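PDB 1LRZ: aminoacyltransferase FemA from Staphylococcus aureus, which adds the second and third glycines of the pentaglycine bridge of staphylococcal peptidoglycan, using glycyl-tRNA as the glycine donor. Local coordinates for residues L6-F11 with T40-I45; F23-G28 with A54-T59; D16-S21 with G75-Y80; H29-L34 with Y231-V236. One frame throughout, in Å; residues are numbered along the deposited sequence.

Interaction 1. Residues L6-F11 with T40-I45; sequences LTAKEF and THLVGI
L6, F11 and L42 meet where the first helix of an N-terminal GNAT-like domain lies down on its sheet, in the order strand, helix, helix, strand that opens this fold. L6 follows edge strand 2-5 and still pairs with strand 39-46: its N donates to L42 O (2.8 Å, N-H...O angle 160°) from above the carbonyl plane. The chain then turns into helix 8-16 through a capping box. T7 N donates to E10 OE1 at 3.0 Å, and E10 N returns a bond to T7 OG1, though the exact place of that hydroxyl is less sure; the other carboxylate oxygen, E10 OE2, forms a salt bridge with K46.

L42 fills the angle between this turn and the strand. With CG anti to its backbone N (chi1 -179°), the F11 ring is carried toward the strand, where the CD2 methyl of L42 sits over its centre, 3.9 Å from the centroid and only 6° off the normal, a CH-pi contact in which the two side chains cross at about a right angle. The other branch, L42 CD1, rests 3.8 Å from A8 CA, and L42 CB lies 3.5 Å from L6 O. A55 and L57 of strand 52-63 also touch F11. L6 reaches the other way along strand 39-46, past V43, to G44, where the lack of a side chain lets its CD1 settle 4.0 Å from G44 CA and 3.6 Å from V43 O.

Interaction 2. Residues F23-G28 with A54-T59; sequences FTQTVG and AACLLT
The loop backbone comes nearest to strand 52-63 at Q25 and L57, whose CA atoms stand 5.9 Å apart, just before the chain enters helix 27-35. L57 points from the strand toward the loop. With CG anti to its backbone N (chi1 176°), its CD1 methyl lies against the turn and meets two carbonyl oxygens, T24 O at 3.5 Å and T26 O at 3.8 Å. Q25 comes back the other way: a bend at chi2 (-61°) brings CD toward the strand, 3.6 Å from L57 N, and the amide lies against the backbone there. The amide is probably turned over in the model, so its two ends are not told apart here, but the flat group clearly abuts the backbone at C56 and L57. C56 itself turns from the loop, and its side chain touches P76 on the next strand.

The turn is tied from within. T26, the N-cap of the helix, donates through OG1 to F23 O (2.9 Å), the hydroxyl standing 33° out of that carbonyl's plane, and the same oxygen accepts from H29 N. One side-chain atom therefore both closes the loop and caps the helix. T24 OG1 is engaged by H22 and by N73 O. F11 of helix 8-16 touches both Q25 and L57, so loop, helix and strand pack together in one buried layer, as where the first two helices of a GNAT-like domain cover one face of its central sheet.

Interaction 3. Residues D16-S21 with G75-Y80; sequences DSMPYS and GPVIDY
M18 runs past V77, the two side chains pointing in opposite directions. M18 CB presses on V77 CG1 at 3.5 Å, tighter than an ordinary carbon-carbon contact, and M18 CG follows at 3.9 Å from the same methyl. Bends at chi2 (-71°) and chi3 (-83°) fold the thioether back, and its CE methyl comes down on the peptide link between I78 and D79, 3.8 Å from D79 N. V77 uses both branches, since its CG2 stands 4.0 Å from S21 CB. S21 thus touches the valine through carbon, while its hydroxyl turns back to the carbonyls of M18 and of T15 in helix 8-16: OG is 2.9 Å from M18 O, but which of the two oxygens takes its one proton is not settled.

The segment 75-80 is shaped by a cis peptide before P76 and by Y80, whose OH donates to P76 O at 3.0 Å while I78 CG2 packs over one face of its ring, toward the rim. Backbone pairing of V77 with A55 keeps this end of strand 67-78 in the sheet of the N-terminal GNAT-like domain. The loop that leaves helix 8-16 meets it without a direct hydrogen bond between the two segments. A single water donates to P19 O and to I78 O, 3.0 Å from each, so two backbone carbonyls that could not bond each other are satisfied together, and the direct contacts are van der Waals ones, of methyl and methylene groups with each other and with a peptide link.

Interaction 4. Residues H29-L34 with Y231-V236; sequences HYELKL and YYKDRV
L32 and Y231 bring together helix 27-35 of the N-terminal GNAT-like domain and the end of helix 222-232, which precedes a strand of the second sheet; each helix appears to be the second of its own GNAT-like unit. The apolar contacts centre on L32. Its CA sits over one face of the Y231 ring, toward the rim, 4.2 Å from the centroid and 25° off the normal, a CH-pi contact. L32 CG is anti to its backbone N (chi1 172°), and chi2 (57°) then brings CD1 to 3.5 Å from Y231 CD1, the two side chains crossing at about a right angle, while CD2 lies 4.1 Å from Y232 CE1. Y232 runs alongside H29 in the same direction, its CE1 3.6 Å from H29 CA. F319 and F23 also touch this ring.

The polar contacts pass through water. K233 leaves the helix with positive phi and sends its extended chain back toward E31, but E31 OE1 and K233 NZ stay 4.1 Å apart, beyond a salt bridge. One water donates to Y231 O at 2.6 Å and lies doubtfully close to E31 OE1. A second closes the gap, donating to E31 OE1 and accepting from K233 NZ, 3.1 Å from each.

Interactions 1, 2 and 3 are steps across one sheet, on neighbouring strands 39-46, 52-63 and 67-78. The centres of interactions 1 and 2 lie about 8 Å apart, those of 2 and 3 about 10 Å. Along the chain their first segments come in the order 1, 3, 2, through helix 8-16 and the loop into helix 27-35, so this opening stretch is laid over the sheet piece by piece. Interaction 4 uses helix 27-35 itself, about 10 Å from interaction 2 between centres, and joins it to a segment some 200 residues later. A salt bridge from D16 to R235 (OD1 to NH1, 2.7 Å) ties interactions 3 and 4, so both it and interaction 4 help join the N-terminal domain to the second.

Interaction 1. Residues L6-F11 with T40-I45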
loop_
_atom_site.group_PDB
_atom_site.type_symbol
_atom_site.label_atom_id
_atom_site.label_comp_id
_atom_site.label_asym_id
_atom_site.label_seq_id
_atom_site.Cartn_x
_atom_site.Cartn_y
_atom_site.Cartn_z
ATOM N N LEU A 6 -21.294 -18.714 -1.123
ATOM C CA LEU A 6 -21.132 -18.339 0.274
ATOM C C LEU A 6 -21.897 -17.056 0.557
ATOM O O LEU A 6 -22.102 -16.235 -0.342
ATOM C CB LEU A 6 -19.647 -18.097 0.592
ATOM C CG LEU A 6 -18.592 -19.177 0.326
ATOM C CD1 LEU A 6 -17.225 -18.616 0.690
ATOM C CD2 LEU A 6 -18.891 -20.444 1.155
ATOM N N THR A 7 -22.317 -16.880 1.806
ATOM C CA THR A 7 -23.002 -15.652 2.195
ATOM C C THR A 7 -21.878 -14.645 2.411
ATOM O O THR A 7 -20.727 -15.033 2.602
ATOM C CB THR A 7 -23.749 -15.820 3.515
ATOM O OG1 THR A 7 -22.801 -16.023 4.570
ATOM C CG2 THR A 7 -24.702 -17.033 3.433
ATOM N N ALA A 8 -22.200 -13.359 2.389
ATOM C CA ALA A 8 -21.192 -12.328 2.580
ATOM C C ALA A 8 -20.498 -12.485 3.933
ATOM O O ALA A 8 -19.286 -12.277 4.054
ATOM C CB ALA A 8 -21.836 -10.938 2.469
ATOM N N LYS A 9 -21.272 -12.852 4.950
ATOM C CA LYS A 9 -20.730 -13.023 6.292
ATOM C C LYS A 9 -19.696 -14.149 6.323
ATOM O O LYS A 9 -18.597 -13.981 6.847
ATOM C CB LYS A 9 -21.874 -13.307 7.270
ATOM C CG LYS A 9 -21.438 -13.496 8.711
ATOM C CD LYS A 9 -22.613 -13.927 9.586
ATOM C CE LYS A 9 -22.159 -14.383 10.964
ATOM N NZ LYS A 9 -23.304 -14.938 11.743
ATOM N N GLU A 10 -20.044 -15.294 5.750
ATOM C CA GLU A 10 -19.119 -16.422 5.721
ATOM C C GLU A 10 -17.857 -16.044 4.959
ATOM O O GLU A 10 -16.759 -16.383 5.367
ATOM C CB GLU A 10 -19.737 -17.631 5.012
ATOM C CG GLU A 10 -21.071 -18.084 5.549
ATOM C CD GLU A 10 -21.608 -19.265 4.770
ATOM O OE1 GLU A 10 -21.594 -19.206 3.524
ATOM O OE2 GLU A 10 -22.040 -20.248 5.400
ATOM N N PHE A 11 -18.047 -15.385 3.819
ATOM C CA PHE A 11 -16.955 -14.969 2.957
ATOM C C PHE A 11 -15.978 -14.072 3.706
ATOM O O PHE A 11 -14.787 -14.355 3.760
ATOM C CB PHE A 11 -17.495 -14.200 1.756
ATOM C CG PHE A 11 -16.427 -13.750 0.808
ATOM C CD1 PHE A 11 -15.755 -14.675 0.012
ATOM C CD2 PHE A 11 -16.100 -12.403 0.699
ATOM C CE1 PHE A 11 -14.770 -14.262 -0.887
ATOM C CE2 PHE A 11 -15.115 -11.974 -0.196
ATOM C CZ PHE A 11 -14.449 -12.903 -0.992
ATOM N N THR A 40 -21.885 -10.164 -9.578
ATOM C CA THR A 40 -20.894 -10.601 -8.600
ATOM C C THR A 40 -21.256 -11.909 -7.912
ATOM O O THR A 40 -22.392 -12.100 -7.476
ATOM C CB THR A 40 -20.686 -9.494 -7.536
ATOM O OG1 THR A 40 -20.538 -8.230 -8.200
ATOM C CG2 THR A 40 -19.427 -9.759 -6.714
ATOM N N HIS A 41 -20.277 -12.807 -7.827
ATOM C CA HIS A 41 -20.469 -14.113 -7.198
ATOM C C HIS A 41 -19.511 -14.348 -6.035
ATOM O O HIS A 41 -18.344 -13.926 -6.071
ATOM C CB HIS A 41 -20.233 -15.248 -8.195
ATOM C CG HIS A 41 -21.158 -15.245 -9.372
ATOM N ND1 HIS A 41 -21.199 -14.212 -10.286
ATOM C CD2 HIS A 41 -22.006 -16.191 -9.836
ATOM C CE1 HIS A 41 -22.026 -14.528 -11.266
ATOM N NE2 HIS A 41 -22.528 -15.725 -11.018
ATOM N N LEU A 42 -20.015 -15.027 -5.009
ATOM C CA LEU A 42 -19.202 -15.393 -3.858
ATOM C C LEU A 42 -19.265 -16.913 -3.814
ATOM O O LEU A 42 -20.309 -17.493 -3.488
ATOM C CB LEU A 42 -19.761 -14.801 -2.563
ATOM C CG LEU A 42 -19.765 -13.272 -2.431
ATOM C CD1 LEU A 42 -20.339 -12.897 -1.067
ATOM C CD2 LEU A 42 -18.355 -12.726 -2.591
ATOM N N VAL A 43 -18.157 -17.555 -4.170
ATOM C CA VAL A 43 -18.094 -19.007 -4.183
ATOM C C VAL A 43 -17.023 -19.496 -3.212
ATOM O O VAL A 43 -16.197 -18.708 -2.737
ATOM C CB VAL A 43 -17.798 -19.542 -5.621
ATOM C CG1 VAL A 43 -18.885 -19.069 -6.585
ATOM C CG2 VAL A 43 -16.428 -19.065 -6.097
ATOM N N GLY A 44 -17.054 -20.787 -2.898
ATOM C CA GLY A 44 -16.072 -21.342 -1.995
ATOM C C GLY A 44 -16.286 -22.827 -1.785
ATOM O O GLY A 44 -17.072 -23.462 -2.491
ATOM N N ILE A 45 -15.571 -23.379 -0.817
ATOM C CA ILE A 45 -15.689 -24.788 -0.482
ATOM C C ILE A 45 -15.919 -24.876 1.014
ATOM O O ILE A 45 -15.326 -24.121 1.791
ATOM C CB ILE A 45 -14.393 -25.577 -0.814
ATOM C CG1 ILE A 45 -14.118 -25.548 -2.316
ATOM C CG2 ILE A 45 -14.517 -27.022 -0.326
ATOM C CD1 ILE A 45 -12.756 -26.078 -2.691
#

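Interaction 2. Residues F23-G28 with A54-T59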
loop_
_atom_site.group_PDB
_atom_site.type_symbol
_atom_site.label_atom_id
_atom_site.label_comp_id
_atom_site.label_asym_id
_atom_site.label_seq_id
_atom_site.Cartn_x
_atom_site.Cartn_y
_atom_site.Cartn_z
ATOM N N PHE A 23 -7.083 -7.295 -0.654
ATOM C CA PHE A 23 -8.122 -6.368 -0.216
ATOM C C PHE A 23 -9.345 -6.426 -1.133
ATOM O O PHE A 23 -10.403 -5.919 -0.775
ATOM C CB PHE A 23 -7.598 -4.917 -0.108
ATOM C CG PHE A 23 -7.070 -4.341 -1.402
ATOM C CD1 PHE A 23 -5.702 -4.361 -1.685
ATOM C CD2 PHE A 23 -7.937 -3.771 -2.328
ATOM C CE1 PHE A 23 -5.205 -3.819 -2.872
ATOM C CE2 PHE A 23 -7.449 -3.224 -3.525
ATOM C CZ PHE A 23 -6.081 -3.250 -3.794
ATOM N N THR A 24 -9.194 -7.039 -2.309
ATOM C CA THR A 24 -10.317 -7.201 -3.241
ATOM C C THR A 24 -11.161 -8.438 -2.869
ATOM O O THR A 24 -12.250 -8.641 -3.408
ATOM C CB THR A 24 -9.832 -7.365 -4.704
ATOM O OG1 THR A 24 -8.736 -8.287 -4.732
ATOM C CG2 THR A 24 -9.393 -6.018 -5.284
ATOM N N GLN A 25 -10.649 -9.272 -1.964
ATOM C CA GLN A 25 -11.378 -10.467 -1.519
ATOM C C GLN A 25 -12.028 -10.130 -0.175
ATOM O O GLN A 25 -11.795 -10.800 0.834
ATOM C CB GLN A 25 -10.421 -11.664 -1.368
ATOM C CG GLN A 25 -9.892 -12.199 -2.715
ATOM C CD GLN A 25 -11.011 -12.705 -3.639
ATOM O OE1 GLN A 25 -11.028 -12.425 -4.850
ATOM N NE2 GLN A 25 -11.937 -13.461 -3.073
ATOM N N THR A 26 -12.851 -9.083 -0.180
ATOM C CA THR A 26 -13.521 -8.604 1.035
ATOM C C THR A 26 -14.993 -8.272 0.787
ATOM O O THR A 26 -15.435 -8.119 -0.353
ATOM C CB THR A 26 -12.864 -7.301 1.551
ATOM O OG1 THR A 26 -12.975 -6.294 0.534
ATOM C CG2 THR A 26 -11.391 -7.519 1.874
ATOM N N VAL A 27 -15.738 -8.131 1.874
ATOM C CA VAL A 27 -17.151 -7.796 1.778
ATOM C C VAL A 27 -17.298 -6.393 1.196
ATOM O O VAL A 27 -18.186 -6.139 0.372
ATOM C CB VAL A 27 -17.809 -7.873 3.162
ATOM C CG1 VAL A 27 -19.229 -7.323 3.108
ATOM C CG2 VAL A 27 -17.816 -9.313 3.623
ATOM N N GLY A 28 -16.413 -5.487 1.608
ATOM C CA GLY A 28 -16.464 -4.131 1.090
ATOM C C GLY A 28 -16.270 -4.094 -0.422
ATOM O O GLY A 28 -16.923 -3.314 -1.118
ATOM N N ALA A 54 -12.188 -22.425 1.613
ATOM C CA ALA A 54 -11.744 -21.784 0.368
ATOM C C ALA A 54 -12.821 -20.814 -0.059
ATOM O O ALA A 54 -14.009 -21.073 0.137
ATOM C CB ALA A 54 -11.516 -22.817 -0.728
ATOM N N ALA A 55 -12.414 -19.696 -0.646
ATOM C CA ALA A 55 -13.384 -18.698 -1.080
ATOM C C ALA A 55 -12.855 -17.843 -2.222
ATOM O O ALA A 55 -11.644 -17.726 -2.426
ATOM C CB ALA A 55 -13.755 -17.788 0.101
ATOM N N CYS A 56 -13.771 -17.236 -2.964
ATOM C CA CYS A 56 -13.372 -16.351 -4.034
ATOM C C CYS A 56 -14.512 -15.474 -4.468
ATOM O O CYS A 56 -15.650 -15.934 -4.658
ATOM C CB CYS A 56 -12.855 -17.123 -5.245
ATOM S SG CYS A 56 -11.923 -16.073 -6.407
ATOM N N LEU A 57 -14.204 -14.192 -4.585
ATOM C CA LEU A 57 -15.169 -13.232 -5.059
ATOM C C LEU A 57 -14.906 -13.203 -6.566
ATOM O O LEU A 57 -13.762 -13.057 -7.005
ATOM C CB LEU A 57 -14.914 -11.868 -4.420
ATOM C CG LEU A 57 -15.777 -10.696 -4.882
ATOM C CD1 LEU A 57 -15.626 -9.556 -3.879
ATOM C CD2 LEU A 57 -15.348 -10.235 -6.267
ATOM N N LEU A 58 -15.957 -13.383 -7.350
ATOM C CA LEU A 58 -15.844 -13.383 -8.805
ATOM C C LEU A 58 -16.738 -12.297 -9.361
ATOM O O LEU A 58 -17.804 -12.024 -8.804
ATOM C CB LEU A 58 -16.328 -14.718 -9.383
ATOM C CG LEU A 58 -15.757 -16.054 -8.891
ATOM C CD1 LEU A 58 -16.643 -17.193 -9.415
ATOM C CD2 LEU A 58 -14.328 -16.213 -9.368
ATOM N N THR A 59 -16.297 -11.662 -10.441
ATOM C CA THR A 59 -17.113 -10.660 -11.103
ATOM C C THR A 59 -17.246 -11.125 -12.547
ATOM O O THR A 59 -16.344 -11.760 -13.097
ATOM C CB THR A 59 -16.491 -9.241 -11.069
ATOM O OG1 THR A 59 -15.114 -9.307 -11.463
ATOM C CG2 THR A 59 -16.634 -8.626 -9.670
#

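Interaction 3. Residues D16-S21 with G75-Y80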
loop_
_atom_site.group_PDB
_atom_site.type_symbol
_atom_site.label_atom_id
_atom_site.label_comp_id
_atom_site.label_asym_id
_atom_site.label_seq_id
_atom_site.Cartn_x
_atom_site.Cartn_y
_atom_site.Cartn_z
ATOM N N ASP A 16 -10.753 -12.901 6.168
ATOM C CA ASP A 16 -10.066 -12.126 7.207
ATOM C C ASP A 16 -9.096 -12.996 8.011
ATOM O O ASP A 16 -8.158 -12.486 8.614
ATOM C CB ASP A 16 -11.059 -11.515 8.207
ATOM C CG ASP A 16 -11.616 -10.176 7.762
ATOM O OD1 ASP A 16 -12.436 -9.619 8.520
ATOM O OD2 ASP A 16 -11.247 -9.676 6.675
ATOM N N SER A 17 -9.327 -14.303 8.031
ATOM C CA SER A 17 -8.479 -15.196 8.806
ATOM C C SER A 17 -7.353 -15.848 8.020
ATOM O O SER A 17 -6.566 -16.592 8.583
ATOM C CB SER A 17 -9.332 -16.306 9.434
ATOM O OG SER A 17 -9.788 -17.222 8.441
ATOM N N MET A 18 -7.264 -15.568 6.728
ATOM C CA MET A 18 -6.262 -16.226 5.895
ATOM C C MET A 18 -5.136 -15.338 5.380
ATOM O O MET A 18 -5.328 -14.144 5.137
ATOM C CB MET A 18 -6.961 -16.878 4.681
ATOM C CG MET A 18 -7.871 -18.107 5.012
ATOM S SD MET A 18 -6.904 -19.554 5.490
ATOM C CE MET A 18 -6.475 -20.208 3.947
ATOM N N PRO A 19 -3.939 -15.915 5.213
ATOM C CA PRO A 19 -2.801 -15.147 4.696
ATOM C C PRO A 19 -3.038 -14.992 3.198
ATOM O O PRO A 19 -3.739 -15.805 2.591
ATOM C CB PRO A 19 -1.601 -16.050 4.991
ATOM C CG PRO A 19 -2.199 -17.428 4.936
ATOM C CD PRO A 19 -3.506 -17.239 5.686
ATOM N N TYR A 20 -2.460 -13.956 2.602
ATOM C CA TYR A 20 -2.626 -13.708 1.180
ATOM C C TYR A 20 -4.087 -13.629 0.732
ATOM O O TYR A 20 -4.499 -14.248 -0.244
ATOM C CB TYR A 20 -1.853 -14.753 0.359
ATOM C CG TYR A 20 -0.363 -14.454 0.316
ATOM C CD1 TYR A 20 0.132 -13.377 -0.431
ATOM C CD2 TYR A 20 0.540 -15.181 1.092
ATOM C CE1 TYR A 20 1.487 -13.026 -0.399
ATOM C CE2 TYR A 20 1.902 -14.835 1.129
ATOM C CZ TYR A 20 2.360 -13.762 0.386
ATOM O OH TYR A 20 3.689 -13.407 0.437
ATOM N N SER A 21 -4.878 -12.884 1.487
ATOM C CA SER A 21 -6.261 -12.637 1.122
ATOM C C SER A 21 -6.166 -11.162 0.740
ATOM O O SER A 21 -5.970 -10.307 1.595
ATOM C CB SER A 21 -7.195 -12.842 2.317
ATOM O OG SER A 21 -6.665 -12.232 3.483
ATOM N N GLY A 75 -8.180 -13.564 -6.339
ATOM C CA GLY A 75 -8.496 -14.728 -5.532
ATOM C C GLY A 75 -8.151 -15.960 -6.342
ATOM O O GLY A 75 -7.612 -15.828 -7.434
ATOM N N PRO A 76 -8.481 -17.167 -5.869
ATOM C CA PRO A 76 -9.160 -17.466 -4.604
ATOM C C PRO A 76 -8.270 -17.455 -3.364
ATOM O O PRO A 76 -7.043 -17.464 -3.455
ATOM C CB PRO A 76 -9.732 -18.857 -4.851
ATOM C CG PRO A 76 -8.682 -19.486 -5.703
ATOM C CD PRO A 76 -8.331 -18.388 -6.684
ATOM N N VAL A 77 -8.914 -17.430 -2.206
ATOM C CA VAL A 77 -8.212 -17.481 -0.931
ATOM C C VAL A 77 -8.392 -18.947 -0.543
ATOM O O VAL A 77 -9.518 -19.425 -0.398
ATOM C CB VAL A 77 -8.873 -16.558 0.100
ATOM C CG1 VAL A 77 -8.087 -16.586 1.402
ATOM C CG2 VAL A 77 -8.935 -15.124 -0.465
ATOM N N ILE A 78 -7.280 -19.661 -0.408
ATOM C CA ILE A 78 -7.326 -21.079 -0.106
ATOM C C ILE A 78 -5.935 -21.503 0.370
ATOM O O ILE A 78 -4.948 -20.798 0.126
ATOM C CB ILE A 78 -7.725 -21.845 -1.400
ATOM C CG1 ILE A 78 -7.840 -23.351 -1.158
ATOM C CG2 ILE A 78 -6.699 -21.579 -2.486
ATOM C CD1 ILE A 78 -8.382 -24.088 -2.376
ATOM N N ASP A 79 -5.852 -22.637 1.057
ATOM C CA ASP A 79 -4.554 -23.132 1.521
ATOM C C ASP A 79 -3.830 -23.717 0.311
ATOM O O ASP A 79 -4.137 -24.832 -0.135
ATOM C CB ASP A 79 -4.755 -24.193 2.616
ATOM C CG ASP A 79 -3.482 -24.975 2.929
ATOM O OD1 ASP A 79 -2.374 -24.463 2.654
ATOM O OD2 ASP A 79 -3.597 -26.098 3.470
ATOM N N TYR A 80 -2.867 -22.969 -0.224
ATOM C CA TYR A 80 -2.146 -23.433 -1.404
ATOM C C TYR A 80 -1.117 -24.534 -1.173
ATOM O O TYR A 80 -0.485 -24.978 -2.124
ATOM C CB TYR A 80 -1.503 -22.254 -2.153
ATOM C CG TYR A 80 -2.495 -21.431 -2.949
ATOM C CD1 TYR A 80 -3.064 -20.276 -2.412
ATOM C CD2 TYR A 80 -2.874 -21.816 -4.248
ATOM C CE1 TYR A 80 -3.986 -19.517 -3.149
ATOM C CE2 TYR A 80 -3.792 -21.067 -4.991
ATOM C CZ TYR A 80 -4.342 -19.918 -4.438
ATOM O OH TYR A 80 -5.243 -19.163 -5.162
HETATM O O HOH W 1 -3.986 -18.807 2.219
#

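Interaction 4. Residues H29-L34 with Y231-V236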
loop_
_atom_site.group_PDB
_atom_site.type_symbol
_atom_site.label_atom_id
_atom_site.label_comp_id
_atom_site.label_asym_id
_atom_site.label_seq_id
_atom_site.Cartn_x
_atom_site.Cartn_y
_atom_site.Cartn_z
ATOM N N HIS A 29 -15.379 -4.930 -0.952
ATOM C CA HIS A 29 -15.162 -4.933 -2.400
ATOM C C HIS A 29 -16.377 -5.560 -3.086
ATOM O O HIS A 29 -16.766 -5.136 -4.176
ATOM C CB HIS A 29 -13.889 -5.702 -2.770
ATOM C CG HIS A 29 -13.441 -5.475 -4.180
ATOM N ND1 HIS A 29 -13.508 -6.448 -5.156
ATOM C CD2 HIS A 29 -12.914 -4.381 -4.780
ATOM C CE1 HIS A 29 -13.038 -5.966 -6.291
ATOM N NE2 HIS A 29 -12.672 -4.713 -6.090
ATOM N N TYR A 30 -16.973 -6.556 -2.429
ATOM C CA TYR A 30 -18.168 -7.236 -2.936
ATOM C C TYR A 30 -19.291 -6.218 -3.107
ATOM O O TYR A 30 -19.947 -6.161 -4.154
ATOM C CB TYR A 30 -18.621 -8.311 -1.943
ATOM C CG TYR A 30 -19.975 -8.935 -2.240
ATOM C CD1 TYR A 30 -20.179 -9.692 -3.391
ATOM C CD2 TYR A 30 -21.033 -8.811 -1.336
ATOM C CE1 TYR A 30 -21.403 -10.318 -3.643
ATOM C CE2 TYR A 30 -22.269 -9.438 -1.573
ATOM C CZ TYR A 30 -22.442 -10.190 -2.730
ATOM O OH TYR A 30 -23.645 -10.823 -2.969
ATOM N N GLU A 31 -19.505 -5.415 -2.066
ATOM C CA GLU A 31 -20.549 -4.399 -2.090
ATOM C C GLU A 31 -20.229 -3.312 -3.108
ATOM O O GLU A 31 -21.129 -2.774 -3.757
ATOM C CB GLU A 31 -20.735 -3.813 -0.693
ATOM C CG GLU A 31 -21.087 -4.878 0.326
ATOM C CD GLU A 31 -21.552 -4.308 1.647
ATOM O OE1 GLU A 31 -21.247 -3.130 1.921
ATOM O OE2 GLU A 31 -22.211 -5.039 2.419
ATOM N N LEU A 32 -18.946 -3.002 -3.258
ATOM C CA LEU A 32 -18.520 -2.001 -4.226
ATOM C C LEU A 32 -18.893 -2.456 -5.642
ATOM O O LEU A 32 -19.548 -1.728 -6.388
ATOM C CB LEU A 32 -17.006 -1.791 -4.155
ATOM C CG LEU A 32 -16.441 -0.904 -5.269
ATOM C CD1 LEU A 32 -17.136 0.443 -5.254
ATOM C CD2 LEU A 32 -14.952 -0.721 -5.073
ATOM N N LYS A 33 -18.469 -3.661 -6.010
ATOM C CA LYS A 33 -18.760 -4.189 -7.336
ATOM C C LYS A 33 -20.264 -4.278 -7.599
ATOM O O LYS A 33 -20.722 -3.972 -8.704
ATOM C CB LYS A 33 -18.096 -5.560 -7.506
ATOM C CG LYS A 33 -16.579 -5.496 -7.628
ATOM C CD LYS A 33 -16.192 -4.750 -8.894
ATOM C CE LYS A 33 -14.704 -4.835 -9.178
ATOM N NZ LYS A 33 -14.374 -4.164 -10.473
ATOM N N LEU A 34 -21.028 -4.694 -6.592
ATOM C CA LEU A 34 -22.478 -4.786 -6.732
ATOM C C LEU A 34 -23.024 -3.388 -7.005
ATOM O O LEU A 34 -23.854 -3.199 -7.890
ATOM C CB LEU A 34 -23.122 -5.339 -5.455
ATOM C CG LEU A 34 -23.043 -6.854 -5.237
ATOM C CD1 LEU A 34 -23.712 -7.226 -3.919
ATOM C CD2 LEU A 34 -23.720 -7.574 -6.409
ATOM N N TYR A 231 -17.442 2.287 0.252
ATOM C CA TYR A 231 -17.684 0.871 0.514
ATOM C C TYR A 231 -16.666 0.118 1.364
ATOM O O TYR A 231 -17.017 -0.875 1.997
ATOM C CB TYR A 231 -17.918 0.133 -0.806
ATOM C CG TYR A 231 -19.116 0.672 -1.568
ATOM C CD1 TYR A 231 -18.955 1.648 -2.552
ATOM C CD2 TYR A 231 -20.417 0.265 -1.250
ATOM C CE1 TYR A 231 -20.052 2.214 -3.199
ATOM C CE2 TYR A 231 -21.532 0.830 -1.893
ATOM C CZ TYR A 231 -21.334 1.808 -2.864
ATOM O OH TYR A 231 -22.407 2.416 -3.477
ATOM N N TYR A 232 -15.418 0.572 1.394
ATOM C CA TYR A 232 -14.407 -0.104 2.201
ATOM C C TYR A 232 -14.505 0.369 3.649
ATOM O O TYR A 232 -14.072 -0.322 4.565
ATOM C CB TYR A 232 -13.004 0.181 1.656
ATOM C CG TYR A 232 -12.632 -0.581 0.392
ATOM C CD1 TYR A 232 -13.587 -1.292 -0.343
ATOM C CD2 TYR A 232 -11.317 -0.570 -0.078
ATOM C CE1 TYR A 232 -13.235 -1.976 -1.519
ATOM C CE2 TYR A 232 -10.958 -1.242 -1.243
ATOM C CZ TYR A 232 -11.919 -1.942 -1.958
ATOM O OH TYR A 232 -11.548 -2.594 -3.107
ATOM N N LYS A 233 -15.056 1.565 3.840
ATOM C CA LYS A 233 -15.247 2.148 5.167
ATOM C C LYS A 233 -13.997 2.204 6.039
ATOM O O LYS A 233 -13.096 3.000 5.769
ATOM C CB LYS A 233 -16.385 1.415 5.888
ATOM C CG LYS A 233 -17.734 1.603 5.176
ATOM C CD LYS A 233 -18.804 0.641 5.662
ATOM C CE LYS A 233 -20.026 0.696 4.752
ATOM N NZ LYS A 233 -20.960 -0.434 5.033
ATOM N N ASP A 234 -13.923 1.382 7.079
ATOM C CA ASP A 234 -12.753 1.430 7.947
ATOM C C ASP A 234 -11.552 0.678 7.397
ATOM O O ASP A 234 -10.493 0.659 8.027
ATOM C CB ASP A 234 -13.072 0.887 9.331
ATOM C CG ASP A 234 -13.562 -0.538 9.289
ATOM O OD1 ASP A 234 -13.362 -1.259 10.284
ATOM O OD2 ASP A 234 -14.153 -0.924 8.266
ATOM N N ARG A 235 -11.706 0.061 6.232
ATOM C CA ARG A 235 -10.592 -0.665 5.641
ATOM C C ARG A 235 -9.817 0.182 4.643
ATOM O O ARG A 235 -9.032 -0.321 3.838
ATOM C CB ARG A 235 -11.088 -1.970 5.037
ATOM C CG ARG A 235 -11.764 -2.792 6.127
ATOM C CD ARG A 235 -11.608 -4.247 5.923
ATOM N NE ARG A 235 -12.211 -5.011 7.010
ATOM C CZ ARG A 235 -12.133 -6.331 7.093
ATOM N NH1 ARG A 235 -12.707 -6.978 8.104
ATOM N NH2 ARG A 235 -11.467 -7.000 6.159
ATOM N N VAL A 236 -10.056 1.487 4.706
ATOM C CA VAL A 236 -9.329 2.432 3.874
ATOM C C VAL A 236 -9.047 3.683 4.706
ATOM O O VAL A 236 -9.887 4.119 5.484
ATOM C CB VAL A 236 -10.119 2.807 2.583
ATOM C CG1 VAL A 236 -11.503 3.340 2.933
ATOM C CG2 VAL A 236 -9.339 3.848 1.791
HETATM O O HOH W 2 -19.528 -1.505 2.366
HETATM O O HOH W 3 -19.971 -3.331 4.726
#